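PDB 3WKY: prophenoloxidase b from Marsupenaeus japonicus, which probably oxidises monophenols and o-diphenols at a type 3 dicopper centre, once the haemolymph proenzyme has been activated. Local coordinates for residues L61-G66 against H106-V111; Y233-L238 against Y526-D531; R504-P509 against H591-A596. One frame throughout, in Å; residues are numbered along the deposited sequence.

Contact 1. Residues L61-G66 against H106-V111; sequences LSIPEG and HVNSAV
Asn-108 and Pro-64 make the one direct hydrogen bond between these two segments. Asn-108 ND2 donates to Pro-64 O at 2.9 Å. The bond is nearly straight, 171° at the hydrogen, and the acceptor lies in the plane of the side-chain amide. The oxygen of the amide faces its own helix: OD1 accepts from Val-111 N at 2.9 Å, which makes Asn-108 the N-cap of helix 109-122. ND2 also donates to Ile-67 O. The amide is thus gripped at both ends, and its rotation is fixed. A water completes this tight part. It accepts from Asn-108 N at 2.8 Å and lies 2.7 Å from Ile-63 O, so it bridges the two backbones.

Two apolar touches add to it. Ile-63 CG2 meets Val-111 CG2 at 4.1 Å, the side chains crossing at about a right angle, and this pair is buried. Leu-61 CD1 packs on Val-107 CG1, in the valine conformer given, with the leucine partly exposed.

The looser side is that of Pro-64 and Glu-65, both exposed. Here another water accepts from Gly-66 N at 3.2 Å and from Ser-109 N at 3.3 Å, both long bonds. In the conformer given, the carboxylate of Glu-65 makes a long, weak ion pair with Lys-153 of a second subunit.

Both segments belong to the all-alpha domain of the hemocyanin family. Helix 74-89 backs the buried side: Ile-63 rests on its His-76 and Ala-79, and Val-111 on its Val-80. The contact joins the loop before that helix to the start of helix 109-122.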
loop_
_atom_site.group_PDB
_atom_site.type_symbol
_atom_site.label_atom_id
_atom_site.label_comp_id
_atom_site.label_asym_id
_atom_site.label_seq_id
_atom_site.Cartn_x
_atom_site.Cartn_y
_atom_site.Cartn_z
ATOM N N LEU A 61 -10.513 46.582 -7.477
ATOM C CA LEU A 61 -9.196 46.973 -6.976
ATOM C C LEU A 61 -8.627 45.993 -5.954
ATOM O O LEU A 61 -7.473 46.119 -5.553
ATOM C CB LEU A 61 -9.263 48.378 -6.363
ATOM C CG LEU A 61 -8.956 49.581 -7.258
ATOM C CD1 LEU A 61 -9.632 49.471 -8.602
ATOM C CD2 LEU A 61 -9.375 50.877 -6.567
ATOM N N SER A 62 -9.435 45.027 -5.528
ATOM C CA SER A 62 -9.018 44.078 -4.491
ATOM C C SER A 62 -7.963 43.066 -4.952
ATOM O O SER A 62 -7.311 42.431 -4.125
ATOM C CB SER A 62 -10.225 43.330 -3.927
ATOM O OG SER A 62 -10.740 42.400 -4.867
ATOM N N ILE A 63 -7.798 42.902 -6.259
ATOM C CA ILE A 63 -6.789 41.972 -6.759
ATOM C C ILE A 63 -5.458 42.698 -6.894
ATOM O O ILE A 63 -5.348 43.663 -7.647
ATOM C CB ILE A 63 -7.183 41.351 -8.118
ATOM C CG1 ILE A 63 -8.630 40.848 -8.082
ATOM C CG2 ILE A 63 -6.200 40.241 -8.506
ATOM C CD1 ILE A 63 -8.934 39.847 -6.994
ATOM N N PRO A 64 -4.438 42.234 -6.161
ATOM C CA PRO A 64 -3.130 42.904 -6.179
ATOM C C PRO A 64 -2.416 42.780 -7.523
ATOM O O PRO A 64 -2.602 41.795 -8.242
ATOM C CB PRO A 64 -2.335 42.154 -5.099
ATOM C CG PRO A 64 -3.000 40.805 -5.000
ATOM C CD PRO A 64 -4.465 41.068 -5.260
ATOM N N GLU A 65 -1.609 43.781 -7.861
ATOM C CA GLU A 65 -0.740 43.719 -9.032
ATOM C C GLU A 65 0.281 42.599 -8.852
ATOM O O GLU A 65 0.613 42.238 -7.724
ATOM C CB GLU A 65 -0.010 45.059 -9.222
ATOM C CG GLU A 65 0.903 45.126 -10.449
ATOM C CD GLU A 65 2.337 45.513 -10.107
ATOM O OE1 GLU A 65 2.531 46.396 -9.242
ATOM O OE2 GLU A 65 3.271 44.936 -10.709
ATOM N N GLY A 66 0.787 42.054 -9.951
ATOM C CA GLY A 66 1.874 41.091 -9.873
ATOM C C GLY A 66 1.494 39.620 -9.846
ATOM O O GLY A 66 2.346 38.763 -9.584
ATOM N N HIS A 106 -4.174 51.406 -11.480
ATOM C CA HIS A 106 -4.675 51.027 -10.168
ATOM C C HIS A 106 -5.266 49.625 -10.105
ATOM O O HIS A 106 -5.694 49.183 -9.038
ATOM C CB HIS A 106 -5.720 52.044 -9.715
ATOM C CG HIS A 106 -5.227 53.455 -9.771
ATOM N ND1 HIS A 106 -4.607 54.067 -8.702
ATOM C CD2 HIS A 106 -5.221 54.359 -10.780
ATOM C CE1 HIS A 106 -4.259 55.296 -9.045
ATOM N NE2 HIS A 106 -4.618 55.497 -10.301
ATOM N N VAL A 107 -5.289 48.939 -11.244
ATOM C CA VAL A 107 -5.849 47.592 -11.323
ATOM C C VAL A 107 -4.812 46.601 -11.825
ATOM O O VAL A 107 -3.904 46.964 -12.582
ATOM C CB VAL A 107 -7.075 47.530 -12.262
ATOM C CG1 VAL A 107 -8.268 48.222 -11.639
ATOM C CG2 VAL A 107 -6.743 48.149 -13.599
ATOM N N ASN A 108 -4.932 45.353 -11.374
ATOM C CA ASN A 108 -4.118 44.247 -11.858
ATOM C C ASN A 108 -4.177 44.225 -13.396
ATOM O O ASN A 108 -5.255 44.341 -13.975
ATOM C CB ASN A 108 -4.684 42.952 -11.250
ATOM C CG ASN A 108 -4.030 41.711 -11.793
ATOM O OD1 ASN A 108 -4.273 41.330 -12.935
ATOM N ND2 ASN A 108 -3.208 41.055 -10.970
ATOM N N SER A 109 -3.032 44.104 -14.065
ATOM C CA SER A 109 -3.032 44.260 -15.514
ATOM C C SER A 109 -3.794 43.154 -16.240
ATOM O O SER A 109 -4.457 43.432 -17.239
ATOM C CB SER A 109 -1.615 44.428 -16.070
ATOM O OG SER A 109 -0.754 43.407 -15.617
ATOM N N ALA A 110 -3.726 41.924 -15.741
ATOM C CA ALA A 110 -4.448 40.824 -16.386
ATOM C C ALA A 110 -5.954 40.950 -16.162
ATOM O O ALA A 110 -6.753 40.644 -17.050
ATOM C CB ALA A 110 -3.921 39.460 -15.908
ATOM N N VAL A 111 -6.337 41.408 -14.976
ATOM C CA VAL A 111 -7.734 41.692 -14.680
ATOM C C VAL A 111 -8.227 42.822 -15.596
ATOM O O VAL A 111 -9.335 42.757 -16.139
ATOM C CB VAL A 111 -7.922 42.056 -13.189
ATOM C CG1 VAL A 111 -9.297 42.687 -12.934
ATOM C CG2 VAL A 111 -7.733 40.810 -12.311
HETATM O O HOH W 1 -6.906 44.985 -9.463
HETATM O O HOH W 2 -4.787 46.475 -7.453
HETATM O O HOH W 3 -0.197 43.234 -12.732
#

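Contact 2. Residues Y233-L238 against Y526-D531; sequences YNMERL and YWTEVD
The ring of Tyr-526 is met by three side chains of helix 218-239. Met-235 CG lies at its edge, near the ring plane, 4.5 Å from Tyr-526 CD1. Asn-234 CB and Leu-238 CD1 both approach Tyr-526 CE1 obliquely, each at 3.7 Å. Leu-238 and the tyrosine reach toward each other tip to tip. Within the helix, Arg-237 CG sits over the centre of one face of the Tyr-233 ring.

Met-235 spans the rest of the gap. Its chain is extended beyond CG (chi2 -173°), and the methyl ends between the backbone and Thr-528. Met-235 CE is 3.0 Å from Tyr-526 O and 3.5 Å from Thr-528 CG2, so the packing is tight there.

The polar groups find other partners. Asn-234 OD1 accepts from Val-245 N, and Thr-528 OG1 is hydrogen-bonded to Asn-228 OD1, earlier on the same helix.

The helix belongs to the copper-containing domain and also carries His-226 of the dicopper pocket; Thr-528 begins a strand of the Ig-like domain. No hydrogen bond joins the two segments. They meet by van der Waals packing, while polar links between this helix and strand come from Asn-228 and Tyr-224, just outside segment 233-238.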
loop_
_atom_site.group_PDB
_atom_site.type_symbol
_atom_site.label_atom_id
_atom_site.label_comp_id
_atom_site.label_asym_id
_atom_site.label_seq_id
_atom_site.Cartn_x
_atom_site.Cartn_y
_atom_site.Cartn_z
ATOM N N TYR A 233 -8.845 16.903 -29.832
ATOM C CA TYR A 233 -7.601 16.509 -29.203
ATOM C C TYR A 233 -7.355 15.025 -29.410
ATOM O O TYR A 233 -6.246 14.615 -29.768
ATOM C CB TYR A 233 -7.682 16.810 -27.721
ATOM C CG TYR A 233 -6.444 16.487 -26.911
ATOM C CD1 TYR A 233 -5.224 17.116 -27.169
ATOM C CD2 TYR A 233 -6.515 15.589 -25.847
ATOM C CE1 TYR A 233 -4.090 16.851 -26.378
ATOM C CE2 TYR A 233 -5.389 15.311 -25.058
ATOM C CZ TYR A 233 -4.188 15.950 -25.329
ATOM O OH TYR A 233 -3.082 15.691 -24.542
ATOM N N ASN A 234 -8.387 14.215 -29.180
ATOM C CA ASN A 234 -8.244 12.783 -29.397
ATOM C C ASN A 234 -7.930 12.420 -30.842
ATOM O O ASN A 234 -7.226 11.453 -31.097
ATOM C CB ASN A 234 -9.483 12.021 -28.938
ATOM C CG ASN A 234 -9.436 11.669 -27.463
ATOM O OD1 ASN A 234 -8.350 11.550 -26.866
ATOM N ND2 ASN A 234 -10.616 11.474 -26.865
ATOM N N MET A 235 -8.465 13.181 -31.801
ATOM C CA MET A 235 -8.141 12.895 -33.184
ATOM C C MET A 235 -6.678 13.189 -33.450
ATOM O O MET A 235 -6.018 12.497 -34.228
ATOM C CB MET A 235 -9.044 13.697 -34.127
ATOM C CG MET A 235 -10.497 13.422 -33.870
ATOM S SD MET A 235 -11.596 14.180 -35.086
ATOM C CE MET A 235 -13.073 14.150 -34.091
ATOM N N GLU A 236 -6.161 14.209 -32.780
ATOM C CA GLU A 236 -4.758 14.527 -32.895
ATOM C C GLU A 236 -3.924 13.403 -32.241
ATOM O O GLU A 236 -2.884 12.989 -32.785
ATOM C CB GLU A 236 -4.503 15.892 -32.235
ATOM C CG GLU A 236 -3.371 16.688 -32.815
ATOM C CD GLU A 236 -3.645 17.270 -34.205
ATOM O OE1 GLU A 236 -4.772 17.154 -34.765
ATOM O OE2 GLU A 236 -2.685 17.850 -34.743
ATOM N N ARG A 237 -4.379 12.896 -31.092
ATOM C CA ARG A 237 -3.656 11.806 -30.419
ATOM C C ARG A 237 -3.606 10.549 -31.304
ATOM O O ARG A 237 -2.549 9.938 -31.479
ATOM C CB ARG A 237 -4.278 11.492 -29.053
ATOM C CG ARG A 237 -4.184 12.671 -28.054
ATOM C CD ARG A 237 -4.858 12.343 -26.712
ATOM N NE ARG A 237 -4.106 11.329 -25.967
ATOM C CZ ARG A 237 -3.071 11.592 -25.168
ATOM N NH1 ARG A 237 -2.633 12.837 -25.006
ATOM N NH2 ARG A 237 -2.447 10.598 -24.544
ATOM N N LEU A 238 -4.749 10.168 -31.860
ATOM C CA LEU A 238 -4.784 9.016 -32.770
ATOM C C LEU A 238 -3.843 9.226 -33.963
ATOM O O LEU A 238 -3.167 8.284 -34.401
ATOM C CB LEU A 238 -6.220 8.714 -33.240
ATOM C CG LEU A 238 -7.165 8.185 -32.148
ATOM C CD1 LEU A 238 -8.621 8.181 -32.618
ATOM C CD2 LEU A 238 -6.759 6.780 -31.696
ATOM N N TYR A 526 -16.756 11.041 -30.156
ATOM C CA TYR A 526 -15.814 11.624 -31.121
ATOM C C TYR A 526 -16.372 12.704 -32.060
ATOM O O TYR A 526 -15.608 13.536 -32.522
ATOM C CB TYR A 526 -15.160 10.534 -31.990
ATOM C CG TYR A 526 -13.975 9.832 -31.347
ATOM C CD1 TYR A 526 -12.685 10.319 -31.507
ATOM C CD2 TYR A 526 -14.148 8.676 -30.590
ATOM C CE1 TYR A 526 -11.590 9.675 -30.920
ATOM C CE2 TYR A 526 -13.062 8.029 -29.998
ATOM C CZ TYR A 526 -11.793 8.527 -30.178
ATOM O OH TYR A 526 -10.713 7.889 -29.603
ATOM N N TRP A 527 -17.667 12.680 -32.390
ATOM C CA TRP A 527 -18.171 13.595 -33.434
ATOM C C TRP A 527 -17.828 15.057 -33.155
ATOM O O TRP A 527 -18.109 15.556 -32.067
ATOM C CB TRP A 527 -19.685 13.473 -33.601
ATOM C CG TRP A 527 -20.106 12.136 -34.105
ATOM C CD1 TRP A 527 -20.824 11.191 -33.426
ATOM C CD2 TRP A 527 -19.832 11.585 -35.401
ATOM N NE1 TRP A 527 -21.018 10.089 -34.223
ATOM C CE2 TRP A 527 -20.419 10.302 -35.438
ATOM C CE3 TRP A 527 -19.156 12.055 -36.534
ATOM C CZ2 TRP A 527 -20.347 9.477 -36.567
ATOM C CZ3 TRP A 527 -19.072 11.228 -37.651
ATOM C CH2 TRP A 527 -19.664 9.950 -37.657
ATOM N N THR A 528 -17.231 15.729 -34.139
ATOM C CA THR A 528 -16.926 17.152 -34.005
ATOM C C THR A 528 -17.518 17.929 -35.174
ATOM O O THR A 528 -17.583 17.430 -36.306
ATOM C CB THR A 528 -15.402 17.433 -33.888
ATOM O OG1 THR A 528 -15.188 18.826 -33.606
ATOM C CG2 THR A 528 -14.655 17.028 -35.177
ATOM N N GLU A 529 -17.965 19.141 -34.884
ATOM C CA GLU A 529 -18.613 19.964 -35.904
ATOM C C GLU A 529 -17.641 20.361 -37.010
ATOM O O GLU A 529 -16.543 20.846 -36.749
ATOM C CB GLU A 529 -19.242 21.213 -35.263
ATOM C CG GLU A 529 -20.011 22.110 -36.256
ATOM C CD GLU A 529 -20.786 23.207 -35.558
ATOM O OE1 GLU A 529 -21.359 22.941 -34.467
ATOM O OE2 GLU A 529 -20.821 24.337 -36.100
ATOM N N VAL A 530 -18.062 20.147 -38.259
ATOM C CA VAL A 530 -17.314 20.580 -39.432
ATOM C C VAL A 530 -17.991 21.842 -39.967
ATOM O O VAL A 530 -17.327 22.845 -40.255
ATOM C CB VAL A 530 -17.344 19.509 -40.533
ATOM C CG1 VAL A 530 -16.788 20.059 -41.865
ATOM C CG2 VAL A 530 -16.569 18.281 -40.102
ATOM N N ASP A 531 -19.319 21.788 -40.057
ATOM C CA ASP A 531 -20.102 22.885 -40.629
ATOM C C ASP A 531 -21.582 22.638 -40.374
ATOM O O ASP A 531 -22.118 21.579 -40.726
ATOM C CB ASP A 531 -19.834 22.970 -42.141
ATOM C CG ASP A 531 -20.033 24.378 -42.712
ATOM O OD1 ASP A 531 -20.313 25.329 -41.949
ATOM O OD2 ASP A 531 -19.877 24.532 -43.946
#

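Contact 3. Residues R504-P509 against H591-A596; sequences RIFLAP and HFFVMA
Arg-504, Phe-506 and Ala-508 pair with Met-595, Phe-593 and His-591 through six backbone hydrogen bonds, in two antiparallel strands whose axes pass 4.7 Å apart, with 162° between their N-to-C directions. The shortest bond is His-591 N to Ala-508 O at 2.7 Å. The longest is Ala-508 N to His-591 O at 3.2 Å.

On one face of the sheet, Ile-505 CG2 lies over one face of the Phe-592 ring. It makes a CH-pi contact 3.9 Å from the ring centroid, 25° off the normal and shifted toward the rim at CE1 and CZ. Leu-507 CD1 touches the same ring at Phe-592 CD2, 4.2 Å away. An alanine at Phe-592 would probably open a gap on this face, leaving the Ile-505 and Leu-507 methyls without the ring they pack on.

On the other face, Phe-506 CD1 meets Phe-593 CD1 obliquely at 4.3 Å. Arg-504, on the same face, extends away to a salt bridge with Asp-628.

Strand 528-534 continues the sheet beyond 504-509, and strand 655-664 continues it beyond 591-596. Such antiparallel pairing, with buried side chains on both faces, belongs to the beta core of the Ig-like domain found in hemocyanins and their relatives.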
loop_
_atom_site.group_PDB
_atom_site.type_symbol
_atom_site.label_atom_id
_atom_site.label_comp_id
_atom_site.label_asym_id
_atom_site.label_seq_id
_atom_site.Cartn_x
_atom_site.Cartn_y
_atom_site.Cartn_z
ATOM N N ARG A 504 -25.949 19.738 -41.595
ATOM C CA ARG A 504 -25.217 19.493 -40.351
ATOM C C ARG A 504 -24.161 18.479 -40.693
ATOM O O ARG A 504 -24.479 17.355 -41.072
ATOM C CB ARG A 504 -26.166 18.916 -39.315
ATOM C CG ARG A 504 -27.346 19.813 -39.011
ATOM C CD ARG A 504 -28.314 19.126 -38.097
ATOM N NE ARG A 504 -29.499 19.940 -37.876
ATOM C CZ ARG A 504 -29.619 20.864 -36.932
ATOM N NH1 ARG A 504 -28.621 21.088 -36.072
ATOM N NH2 ARG A 504 -30.747 21.549 -36.832
ATOM N N ILE A 505 -22.900 18.874 -40.572
ATOM C CA ILE A 505 -21.802 18.042 -41.042
ATOM C C ILE A 505 -20.817 17.804 -39.898
ATOM O O ILE A 505 -20.375 18.761 -39.272
ATOM C CB ILE A 505 -21.088 18.724 -42.205
ATOM C CG1 ILE A 505 -22.118 18.967 -43.326
ATOM C CG2 ILE A 505 -19.929 17.878 -42.687
ATOM C CD1 ILE A 505 -21.536 19.301 -44.674
ATOM N N PHE A 506 -20.499 16.536 -39.622
ATOM C CA PHE A 506 -19.633 16.190 -38.476
ATOM C C PHE A 506 -18.551 15.203 -38.900
ATOM O O PHE A 506 -18.732 14.447 -39.857
ATOM C CB PHE A 506 -20.463 15.594 -37.323
ATOM C CG PHE A 506 -21.363 16.590 -36.644
ATOM C CD1 PHE A 506 -22.630 16.860 -37.139
ATOM C CD2 PHE A 506 -20.935 17.270 -35.508
ATOM C CE1 PHE A 506 -23.457 17.791 -36.512
ATOM C CE2 PHE A 506 -21.757 18.195 -34.878
ATOM C CZ PHE A 506 -23.021 18.451 -35.376
ATOM N N LEU A 507 -17.429 15.204 -38.173
ATOM C CA LEU A 507 -16.267 14.395 -38.519
ATOM C C LEU A 507 -15.920 13.512 -37.320
ATOM O O LEU A 507 -16.075 13.948 -36.176
ATOM C CB LEU A 507 -15.061 15.306 -38.807
ATOM C CG LEU A 507 -13.780 14.696 -39.395
ATOM C CD1 LEU A 507 -13.940 14.447 -40.899
ATOM C CD2 LEU A 507 -12.574 15.593 -39.134
ATOM N N ALA A 508 -15.471 12.283 -37.582
ATOM C CA ALA A 508 -14.928 11.406 -36.531
ATOM C C ALA A 508 -14.006 10.376 -37.166
ATOM O O ALA A 508 -14.200 9.999 -38.316
ATOM C CB ALA A 508 -16.054 10.708 -35.771
ATOM N N PRO A 509 -12.994 9.908 -36.422
ATOM C CA PRO A 509 -12.178 8.834 -37.004
ATOM C C PRO A 509 -13.010 7.570 -37.203
ATOM O O PRO A 509 -13.973 7.329 -36.459
ATOM C CB PRO A 509 -11.107 8.574 -35.926
ATOM C CG PRO A 509 -11.111 9.807 -35.070
ATOM C CD PRO A 509 -12.529 10.307 -35.079
ATOM N N HIS A 591 -14.902 9.428 -40.882
ATOM C CA HIS A 591 -16.292 9.570 -41.289
ATOM C C HIS A 591 -16.594 11.048 -41.500
ATOM O O HIS A 591 -16.145 11.893 -40.728
ATOM C CB HIS A 591 -17.237 9.064 -40.202
ATOM C CG HIS A 591 -17.180 7.587 -39.962
ATOM N ND1 HIS A 591 -17.450 6.658 -40.946
ATOM C CD2 HIS A 591 -16.938 6.879 -38.832
ATOM C CE1 HIS A 591 -17.347 5.442 -40.438
ATOM N NE2 HIS A 591 -17.040 5.548 -39.156
ATOM N N PHE A 592 -17.401 11.346 -42.520
ATOM C CA PHE A 592 -17.831 12.710 -42.829
ATOM C C PHE A 592 -19.353 12.598 -42.935
ATOM O O PHE A 592 -19.903 12.257 -43.988
ATOM C CB PHE A 592 -17.179 13.130 -44.154
ATOM C CG PHE A 592 -17.302 14.597 -44.507
ATOM C CD1 PHE A 592 -18.383 15.055 -45.265
ATOM C CD2 PHE A 592 -16.284 15.494 -44.193
ATOM C CE1 PHE A 592 -18.479 16.401 -45.638
ATOM C CE2 PHE A 592 -16.370 16.835 -44.564
ATOM C CZ PHE A 592 -17.472 17.286 -45.293
ATOM N N PHE A 593 -20.031 12.834 -41.817
ATOM C CA PHE A 593 -21.480 12.645 -41.712
ATOM C C PHE A 593 -22.196 13.901 -42.192
ATOM O O PHE A 593 -21.830 15.014 -41.798
ATOM C CB PHE A 593 -21.845 12.364 -40.242
ATOM C CG PHE A 593 -23.341 12.425 -39.928
ATOM C CD1 PHE A 593 -23.974 13.645 -39.655
ATOM C CD2 PHE A 593 -24.084 11.263 -39.828
ATOM C CE1 PHE A 593 -25.326 13.699 -39.338
ATOM C CE2 PHE A 593 -25.443 11.302 -39.512
ATOM C CZ PHE A 593 -26.064 12.524 -39.260
ATOM N N VAL A 594 -23.221 13.727 -43.028
ATOM C CA VAL A 594 -23.983 14.858 -43.562
ATOM C C VAL A 594 -25.475 14.639 -43.337
ATOM O O VAL A 594 -26.017 13.603 -43.732
ATOM C CB VAL A 594 -23.745 15.025 -45.090
ATOM C CG1 VAL A 594 -24.549 16.219 -45.638
ATOM C CG2 VAL A 594 -22.262 15.171 -45.392
ATOM N N MET A 595 -26.144 15.608 -42.714
ATOM C CA MET A 595 -27.593 15.539 -42.569
ATOM C C MET A 595 -28.287 16.808 -43.060
ATOM O O MET A 595 -27.871 17.926 -42.742
ATOM C CB MET A 595 -27.981 15.274 -41.116
ATOM C CG MET A 595 -29.478 15.146 -40.886
ATOM S SD MET A 595 -29.828 14.888 -39.128
ATOM C CE MET A 595 -31.593 14.548 -39.137
ATOM N N ALA A 596 -29.338 16.633 -43.856
ATOM C CA ALA A 596 -30.172 17.761 -44.273
ATOM C C ALA A 596 -31.411 17.778 -43.388
ATOM O O ALA A 596 -32.201 16.829 -43.379
ATOM C CB ALA A 596 -30.564 17.631 -45.752
#

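How the contacts relate
Contacts 2 and 3 are buried and adjoin, with centres about 11 Å apart. They share one sheet: strand 528-534 of contact 2 lies next to strand 501-509 of contact 3, and Val-530 and Asp-531 form a classic beta bulge opposite Ile-505. Contact 3 is the inside of that sheet, made by regular backbone pairing. Contact 2 is where its last strand meets a helix of the copper domain, by side-chain packing with no hydrogen bond between the segments. Contact 1 lies on the opposite side of the chain's centre, about 38 Å from contact 2 between centres. Only partly buried, in the all-alpha domain, it combines one capping amide, bridging waters and two small apolar touches.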